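Local structure of putative GAF sensor protein (Burkholderia vietnamiensis, 5HL6) at residues 124-129 against 137-142. The protein probably reduces free L-methionine-(R)-S-oxide through its GAF domain. Residues are numbered along the deposited sequence; the frame is centred on the assembly and turned at random.
Sequences EIVVPL and IGVWDV
A beta hairpin of the central GAF sheet pairs Ile125, Val127 and Leu129 with Val142, Trp140 and Gly138, each couple closed by two backbone hydrogen bonds. The regular pattern breaks at one end in a classic beta bulge, where Ile137 and Gly138 both face Leu129. Leu129 O accepts from Ile137 N at 2.7 Å and from Gly138 N at 3.3 Å, both donors approaching from the same face of its carbonyl plane, while the extra residue brings Ile137 CB within 3.8 Å of Leu129 CB. With CG anti to its own carbonyl carbon (chi1 -55°), Leu129 leans across the backbone of the partner strand, its CD1 3.7 Å from Val139 C. Strand 136-144 is an inner strand of the antiparallel GAF sheet, flanked by 123-130 and 61-67, and helices cover both faces. Ile125 and Trp140 meet Met158 of helix 152-176 on one face; there Ile125 CG2 packs 3.8 Å from Val142 CB, the two side chains pointing the same way, and Val127 CG2 sits at the edge of the indole. On the other face, next to helix 91-99, Val126 CG1 lies 3.6 Å from Val139 CB. The same face carries a buried acidic pair: the extended Glu124 crosses Asp141 at about a right angle, their carboxylate planes 36° apart. Glu124 OE1 comes to 2.7 Å from Asp141 OD1, and Asp143 adds a third carboxylate nearby. Val126 CG2 closes in on this group, 3.4 Å from Asp141 OD1.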
loop_
_atom_site.group_PDB
_atom_site.type_symbol
_atom_site.label_atom_id
_atom_site.label_comp_id
_atom_site.label_asym_id
_atom_site.label_seq_id
_atom_site.Cartn_x
_atom_site.Cartn_y
_atom_site.Cartn_z
ATOM N N GLU B 124 -7.258 18.214 1.636
ATOM C CA GLU B 124 -6.529 17.210 2.390
ATOM C C GLU B 124 -7.098 17.151 3.796
ATOM O O GLU B 124 -7.555 18.162 4.338
ATOM C CB GLU B 124 -5.030 17.546 2.407
ATOM C CG GLU B 124 -4.162 16.646 3.279
ATOM C CD GLU B 124 -2.682 16.964 3.143
ATOM O OE1 GLU B 124 -1.844 16.100 3.484
ATOM O OE2 GLU B 124 -2.358 18.085 2.701
ATOM N N ILE B 125 -7.076 15.955 4.372
ATOM C CA ILE B 125 -7.410 15.750 5.774
ATOM C C ILE B 125 -6.332 14.852 6.370
ATOM O O ILE B 125 -5.945 13.843 5.757
ATOM C CB ILE B 125 -8.817 15.144 5.946
ATOM C CG1 ILE B 125 -9.123 14.910 7.419
ATOM C CG2 ILE B 125 -8.949 13.815 5.183
ATOM C CD1 ILE B 125 -10.546 14.508 7.665
ATOM N N VAL B 126 -5.811 15.245 7.535
ATOM C CA VAL B 126 -4.796 14.470 8.247
ATOM C C VAL B 126 -5.271 14.227 9.670
ATOM O O VAL B 126 -5.530 15.185 10.408
ATOM C CB VAL B 126 -3.425 15.166 8.268
ATOM C CG1 VAL B 126 -2.431 14.244 8.946
ATOM C CG2 VAL B 126 -2.967 15.501 6.855
ATOM N N VAL B 127 -5.348 12.959 10.063
ATOM C CA VAL B 127 -5.842 12.545 11.374
ATOM C C VAL B 127 -4.662 12.000 12.171
ATOM O O VAL B 127 -4.060 11.000 11.762
ATOM C CB VAL B 127 -6.953 11.489 11.250
ATOM C CG1 VAL B 127 -7.436 11.032 12.643
ATOM C CG2 VAL B 127 -8.114 12.029 10.433
ATOM N N PRO B 128 -4.304 12.597 13.305
ATOM C CA PRO B 128 -3.237 12.018 14.128
ATOM C C PRO B 128 -3.682 10.706 14.758
ATOM O O PRO B 128 -4.858 10.513 15.077
ATOM C CB PRO B 128 -2.984 13.094 15.188
ATOM C CG PRO B 128 -4.294 13.817 15.293
ATOM C CD PRO B 128 -4.859 13.826 13.899
ATOM N N LEU B 129 -2.723 9.796 14.922
ATOM C CA LEU B 129 -2.948 8.470 15.488
ATOM C C LEU B 129 -2.178 8.386 16.790
ATOM O O LEU B 129 -0.950 8.525 16.795
ATOM C CB LEU B 129 -2.488 7.370 14.524
ATOM C CG LEU B 129 -3.101 7.443 13.126
ATOM C CD1 LEU B 129 -2.337 6.520 12.139
ATOM C CD2 LEU B 129 -4.591 7.102 13.177
ATOM N N ILE B 137 1.435 7.395 17.364
ATOM C CA ILE B 137 1.600 6.309 16.389
ATOM C C ILE B 137 2.057 6.861 15.042
ATOM O O ILE B 137 3.007 6.353 14.430
ATOM C CB ILE B 137 0.293 5.510 16.230
ATOM C CG1 ILE B 137 -0.105 4.843 17.552
ATOM C CG2 ILE B 137 0.419 4.456 15.048
ATOM C CD1 ILE B 137 -1.556 4.362 17.613
ATOM N N GLY B 138 1.379 7.897 14.561
ATOM C CA GLY B 138 1.673 8.507 13.264
ATOM C C GLY B 138 0.491 9.360 12.833
ATOM O O GLY B 138 -0.215 9.925 13.668
ATOM N N VAL B 139 0.272 9.435 11.517
ATOM C CA VAL B 139 -0.904 10.121 10.999
ATOM C C VAL B 139 -1.510 9.321 9.859
ATOM O O VAL B 139 -0.835 8.540 9.187
ATOM C CB VAL B 139 -0.601 11.553 10.512
ATOM C CG1 VAL B 139 0.111 12.368 11.598
ATOM C CG2 VAL B 139 0.195 11.514 9.212
ATOM N N TRP B 140 -2.807 9.531 9.658
ATOM C CA TRP B 140 -3.542 9.069 8.486
ATOM C C TRP B 140 -3.797 10.277 7.596
ATOM O O TRP B 140 -4.306 11.294 8.080
ATOM C CB TRP B 140 -4.862 8.420 8.918
ATOM C CG TRP B 140 -5.857 8.211 7.816
ATOM C CD1 TRP B 140 -7.000 8.919 7.607
ATOM C CD2 TRP B 140 -5.801 7.218 6.776
ATOM N NE1 TRP B 140 -7.662 8.436 6.505
ATOM C CE2 TRP B 140 -6.949 7.392 5.976
ATOM C CE3 TRP B 140 -4.899 6.205 6.449
ATOM C CZ2 TRP B 140 -7.209 6.604 4.856
ATOM C CZ3 TRP B 140 -5.160 5.415 5.340
ATOM C CH2 TRP B 140 -6.311 5.618 4.558
ATOM N N ASP B 141 -3.429 10.181 6.314
ATOM C CA ASP B 141 -3.473 11.319 5.390
ATOM C C ASP B 141 -4.276 10.952 4.150
ATOM O O ASP B 141 -4.016 9.918 3.533
ATOM C CB ASP B 141 -2.051 11.743 4.988
ATOM C CG ASP B 141 -2.030 12.882 3.971
ATOM O OD1 ASP B 141 -2.950 13.729 3.955
ATOM O OD2 ASP B 141 -1.075 12.928 3.180
ATOM N N VAL B 142 -5.238 11.807 3.768
ATOM C CA VAL B 142 -6.041 11.603 2.561
ATOM C C VAL B 142 -6.081 12.897 1.767
ATOM O O VAL B 142 -6.286 13.975 2.333
ATOM C CB VAL B 142 -7.480 11.144 2.875
ATOM C CG1 VAL B 142 -8.231 10.820 1.583
ATOM C CG2 VAL B 142 -7.465 9.923 3.773
#